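Local atomic coordinates of Poly(Beta-D-mannuronate) lyase (Pseudopedobacter saltans, PDB entry 7O79), a protein that probably cleaves alginate at its mannuronate residues, as a polysaccharide lyase of family 6 built on a parallel beta-helix. Residues Leu213-Thr224 and Arg235-Phe246. Residues are numbered along the deposited sequence; the frame is centred on the assembly and turned at random.
Sequences LKSNRNKVIGNT and RSGNFNTIEENF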
loop_
_atom_site.group_PDB
_atom_site.type_symbol
_atom_site.label_atom_id
_atom_site.label_comp_id
_atom_site.label_asym_id
_atom_site.label_seq_id
_atom_site.Cartn_x
_atom_site.Cartn_y
_atom_site.Cartn_z
ATOM N N LEU A 213 -0.640 5.269 0.755
ATOM C CA LEU A 213 0.335 5.836 1.677
ATOM C C LEU A 213 -0.238 7.102 2.308
ATOM O O LEU A 213 -0.609 8.041 1.602
ATOM C CB LEU A 213 1.653 6.136 0.967
ATOM C CG LEU A 213 2.230 4.992 0.118
ATOM C CD1 LEU A 213 3.583 5.382 -0.469
ATOM C CD2 LEU A 213 2.360 3.739 0.979
ATOM N N LYS A 214 -0.292 7.126 3.633
ATOM C CA LYS A 214 -0.748 8.272 4.414
ATOM C C LYS A 214 0.250 8.572 5.522
ATOM O O LYS A 214 -0.108 8.708 6.695
ATOM C CB LYS A 214 -2.133 8.001 4.991
ATOM C CG LYS A 214 -3.249 7.991 3.942
ATOM C CD LYS A 214 -4.611 7.758 4.603
ATOM C CE LYS A 214 -5.755 8.100 3.637
ATOM N NZ LYS A 214 -7.082 7.605 4.123
ATOM N N SER A 215 1.529 8.635 5.158
ATOM C CA SER A 215 2.649 8.796 6.089
ATOM C C SER A 215 3.900 9.002 5.239
ATOM O O SER A 215 3.842 8.918 4.006
ATOM C CB SER A 215 2.822 7.585 7.013
ATOM O OG SER A 215 2.876 6.380 6.256
ATOM N N ASN A 216 5.045 9.211 5.909
ATOM C CA ASN A 216 6.320 9.482 5.239
ATOM C C ASN A 216 7.248 8.272 5.191
ATOM O O ASN A 216 7.129 7.321 5.967
ATOM C CB ASN A 216 7.105 10.627 5.914
ATOM C CG ASN A 216 6.341 11.923 5.968
ATOM O OD1 ASN A 216 5.272 12.058 5.375
ATOM N ND2 ASN A 216 6.913 12.910 6.640
ATOM N N ARG A 217 8.206 8.354 4.253
ATOM C CA ARG A 217 9.402 7.498 4.182
ATOM C C ARG A 217 9.085 6.027 3.982
ATOM O O ARG A 217 9.799 5.151 4.466
ATOM C CB ARG A 217 10.316 7.690 5.388
ATOM C CG ARG A 217 10.488 9.113 5.776
ATOM C CD ARG A 217 11.761 9.634 5.159
ATOM N NE ARG A 217 11.917 11.069 5.365
ATOM C CZ ARG A 217 12.784 11.832 4.705
ATOM N NH1 ARG A 217 13.575 11.302 3.777
ATOM N NH2 ARG A 217 12.853 13.132 4.970
ATOM N N ASN A 218 8.058 5.761 3.212
ATOM C CA ASN A 218 7.687 4.409 2.885
ATOM C C ASN A 218 8.333 3.974 1.579
ATOM O O ASN A 218 8.677 4.786 0.780
ATOM C CB ASN A 218 6.182 4.300 2.811
ATOM C CG ASN A 218 5.524 4.638 4.131
ATOM O OD1 ASN A 218 5.721 3.980 5.092
ATOM N ND2 ASN A 218 4.805 5.682 4.155
ATOM N N LYS A 219 8.517 2.678 1.421
ATOM C CA LYS A 219 9.088 2.098 0.223
ATOM C C LYS A 219 8.162 1.106 -0.476
ATOM O O LYS A 219 7.882 0.066 0.048
ATOM C CB LYS A 219 10.380 1.381 0.553
ATOM C CG LYS A 219 11.297 2.133 1.468
ATOM C CD LYS A 219 11.819 3.323 0.729
ATOM C CE LYS A 219 13.236 3.684 1.082
ATOM N NZ LYS A 219 13.209 4.943 1.831
ATOM N N VAL A 220 7.770 1.426 -1.696
ATOM C CA VAL A 220 6.924 0.593 -2.529
ATOM C C VAL A 220 7.851 0.199 -3.682
ATOM O O VAL A 220 8.031 0.939 -4.595
ATOM C CB VAL A 220 5.669 1.331 -2.977
ATOM C CG1 VAL A 220 4.786 0.411 -3.752
ATOM C CG2 VAL A 220 4.913 1.827 -1.775
ATOM N N ILE A 221 8.422 -0.999 -3.578
ATOM C CA ILE A 221 9.550 -1.435 -4.410
ATOM C C ILE A 221 9.244 -2.784 -5.041
ATOM O O ILE A 221 8.882 -3.730 -4.335
ATOM C CB ILE A 221 10.854 -1.571 -3.599
ATOM C CG1 ILE A 221 11.123 -0.372 -2.702
ATOM C CG2 ILE A 221 12.040 -1.791 -4.538
ATOM C CD1 ILE A 221 11.133 0.916 -3.456
ATOM N N GLY A 222 9.412 -2.882 -6.359
ATOM C CA GLY A 222 9.486 -4.185 -7.011
ATOM C C GLY A 222 8.246 -5.043 -6.910
ATOM O O GLY A 222 8.353 -6.270 -6.940
ATOM N N ASN A 223 7.071 -4.437 -6.811
ATOM C CA ASN A 223 5.806 -5.158 -6.800
ATOM C C ASN A 223 5.274 -5.330 -8.223
ATOM O O ASN A 223 5.519 -4.503 -9.104
ATOM C CB ASN A 223 4.777 -4.399 -5.970
ATOM C CG ASN A 223 5.209 -4.233 -4.526
ATOM O OD1 ASN A 223 5.108 -5.165 -3.718
ATOM N ND2 ASN A 223 5.735 -3.056 -4.203
ATOM N N THR A 224 4.498 -6.390 -8.426
ATOM C CA THR A 224 3.843 -6.653 -9.703
ATOM C C THR A 224 2.337 -6.587 -9.486
ATOM O O THR A 224 1.796 -7.323 -8.652
ATOM C CB THR A 224 4.271 -8.021 -10.259
ATOM O OG1 THR A 224 5.652 -7.966 -10.635
ATOM C CG2 THR A 224 3.456 -8.386 -11.491
ATOM N N ARG A 235 -1.381 9.161 -0.867
ATOM C CA ARG A 235 -2.510 10.049 -0.568
ATOM C C ARG A 235 -2.111 11.201 0.351
ATOM O O ARG A 235 -2.530 12.345 0.138
ATOM C CB ARG A 235 -3.645 9.249 0.073
ATOM C CG ARG A 235 -4.807 10.102 0.585
ATOM C CD ARG A 235 -5.492 10.916 -0.518
ATOM N NE ARG A 235 -6.580 11.718 0.028
ATOM C CZ ARG A 235 -6.435 12.913 0.601
ATOM N NH1 ARG A 235 -5.234 13.504 0.652
ATOM N NH2 ARG A 235 -7.509 13.539 1.090
ATOM N N SER A 236 -1.346 10.899 1.395
ATOM C CA SER A 236 -0.873 11.882 2.359
ATOM C C SER A 236 0.599 11.614 2.622
ATOM O O SER A 236 1.137 10.562 2.252
ATOM C CB SER A 236 -1.676 11.828 3.670
ATOM O OG SER A 236 -2.942 12.412 3.470
ATOM N N GLY A 237 1.260 12.581 3.259
ATOM C CA GLY A 237 2.654 12.406 3.619
ATOM C C GLY A 237 3.620 12.796 2.522
ATOM O O GLY A 237 3.252 13.260 1.434
ATOM N N ASN A 238 4.900 12.598 2.835
ATOM C CA ASN A 238 6.007 13.162 2.083
ATOM C C ASN A 238 7.174 12.178 2.048
ATOM O O ASN A 238 7.268 11.267 2.866
ATOM C CB ASN A 238 6.457 14.521 2.665
ATOM C CG ASN A 238 5.308 15.527 2.785
ATOM O OD1 ASN A 238 4.823 16.037 1.773
ATOM N ND2 ASN A 238 4.862 15.802 4.008
ATOM N N PHE A 239 8.069 12.383 1.078
ATOM C CA PHE A 239 9.290 11.571 0.932
ATOM C C PHE A 239 8.981 10.071 0.852
ATOM O O PHE A 239 9.564 9.245 1.559
ATOM C CB PHE A 239 10.286 11.872 2.059
ATOM C CG PHE A 239 10.371 13.332 2.406
ATOM C CD1 PHE A 239 11.073 14.207 1.592
ATOM C CD2 PHE A 239 9.782 13.827 3.556
ATOM C CE1 PHE A 239 11.149 15.554 1.905
ATOM C CE2 PHE A 239 9.860 15.164 3.870
ATOM C CZ PHE A 239 10.546 16.027 3.048
ATOM N N ASN A 240 8.057 9.709 -0.032
ATOM C CA ASN A 240 7.797 8.301 -0.277
ATOM C C ASN A 240 8.529 7.840 -1.528
ATOM O O ASN A 240 8.857 8.639 -2.403
ATOM C CB ASN A 240 6.300 8.030 -0.389
ATOM C CG ASN A 240 5.620 8.080 0.969
ATOM O OD1 ASN A 240 6.086 7.441 1.926
ATOM N ND2 ASN A 240 4.557 8.868 1.078
ATOM N N THR A 241 8.815 6.541 -1.581
ATOM C CA THR A 241 9.575 5.949 -2.677
ATOM C C THR A 241 8.726 4.891 -3.364
ATOM O O THR A 241 8.245 3.951 -2.721
ATOM C CB THR A 241 10.896 5.351 -2.187
ATOM O OG1 THR A 241 11.735 6.393 -1.680
ATOM C CG2 THR A 241 11.619 4.642 -3.325
ATOM N N ILE A 242 8.533 5.055 -4.669
ATOM C CA ILE A 242 7.764 4.121 -5.485
ATOM C C ILE A 242 8.662 3.791 -6.670
ATOM O O ILE A 242 8.820 4.608 -7.579
ATOM C CB ILE A 242 6.419 4.709 -5.930
ATOM C CG1 ILE A 242 5.610 5.103 -4.688
ATOM C CG2 ILE A 242 5.612 3.682 -6.724
ATOM C CD1 ILE A 242 4.301 5.773 -4.997
ATOM N N GLU A 243 9.272 2.605 -6.653
ATOM C CA GLU A 243 10.347 2.272 -7.581
ATOM C C GLU A 243 10.253 0.835 -8.049
ATOM O O GLU A 243 9.915 -0.055 -7.272
ATOM C CB GLU A 243 11.734 2.481 -6.956
ATOM C CG GLU A 243 12.048 3.921 -6.662
ATOM C CD GLU A 243 13.433 4.114 -6.062
ATOM O OE1 GLU A 243 13.892 5.280 -6.034
ATOM O OE2 GLU A 243 14.021 3.120 -5.574
ATOM N N GLU A 244 10.577 0.628 -9.324
ATOM C CA GLU A 244 10.792 -0.702 -9.900
ATOM C C GLU A 244 9.561 -1.592 -9.817
ATOM O O GLU A 244 9.684 -2.820 -9.753
ATOM C CB GLU A 244 12.004 -1.387 -9.265
ATOM C CG GLU A 244 13.323 -0.715 -9.640
ATOM C CD GLU A 244 14.414 -0.941 -8.610
ATOM O OE1 GLU A 244 14.979 0.056 -8.118
ATOM O OE2 GLU A 244 14.703 -2.111 -8.286
ATOM N N ASN A 245 8.370 -0.988 -9.847
ATOM C CA ASN A 245 7.123 -1.739 -9.845
ATOM C C ASN A 245 6.686 -2.022 -11.276
ATOM O O ASN A 245 7.094 -1.341 -12.216
ATOM C CB ASN A 245 6.005 -0.983 -9.112
ATOM C CG ASN A 245 6.344 -0.694 -7.664
ATOM O OD1 ASN A 245 6.242 -1.578 -6.812
ATOM N ND2 ASN A 245 6.747 0.553 -7.372
ATOM N N PHE A 246 5.860 -3.052 -11.431
ATOM C CA PHE A 246 5.294 -3.425 -12.719
ATOM C C PHE A 246 3.784 -3.391 -12.590
ATOM O O PHE A 246 3.214 -4.110 -11.766
ATOM C CB PHE A 246 5.741 -4.817 -13.156
ATOM C CG PHE A 246 7.196 -4.916 -13.514
ATOM C CD1 PHE A 246 7.614 -4.735 -14.824
ATOM C CD2 PHE A 246 8.141 -5.259 -12.552
ATOM C CE1 PHE A 246 8.952 -4.852 -15.166
ATOM C CE2 PHE A 246 9.488 -5.374 -12.894
ATOM C CZ PHE A 246 9.882 -5.176 -14.206
HETATM O O HOH W 1 11.241 7.167 0.867
#
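Asn-245 OD1 takes two hydrogen bonds from Asn-223: one from the backbone N of Asn-223 at 3.0 Å, tilted out of the carbonyl plane, and one from Asn-223 ND2, nearly in line with the C=O. Asn-245 ND2 donates to Val-220 O at 3.1 Å from above that carbonyl's plane. This is an asparagine stack on neighbouring coils of a right-handed parallel beta-helix, the fold of this lyase family; Asn-223 OD1 carries it on to Asn-198 N. An alanine in place of Asn-245 would probably leave the backbone N of Asn-223 without this acceptor, cost Asn-223 ND2 one of two acceptors (the other is Ile-195 O), and take from Val-220 O its second donor. Strands 219-221 and 241-243 run parallel, their axes 4.8 Å apart and 3° from alignment; Val-220 pairs with Ile-242, its N bonded to Thr-241 O and its O to Glu-243 N.

At the preceding corner of the same coil Asn-240 follows a similar scheme: OD1 receives Asn-218 N in the carbonyl plane and a weak bond from Asn-218 ND2, while Asn-240 ND2 donates to Ser-215 O (3.0 Å); Asn-218 OD1 accepts from Phe-193 N. On the outer side, the Arg-217 chain bends at chi2 (-96°), laying its guanidinium over one face of Phe-239, planes 13° apart; the cation-pi contact is off-centre, and Arg-217 NH2 lies 3.5 Å from Phe-239 CD2. A water bridges Lys-219 NZ, Thr-241 OG1 and Phe-239 O, donating to this carbonyl oxygen at 2.8 Å.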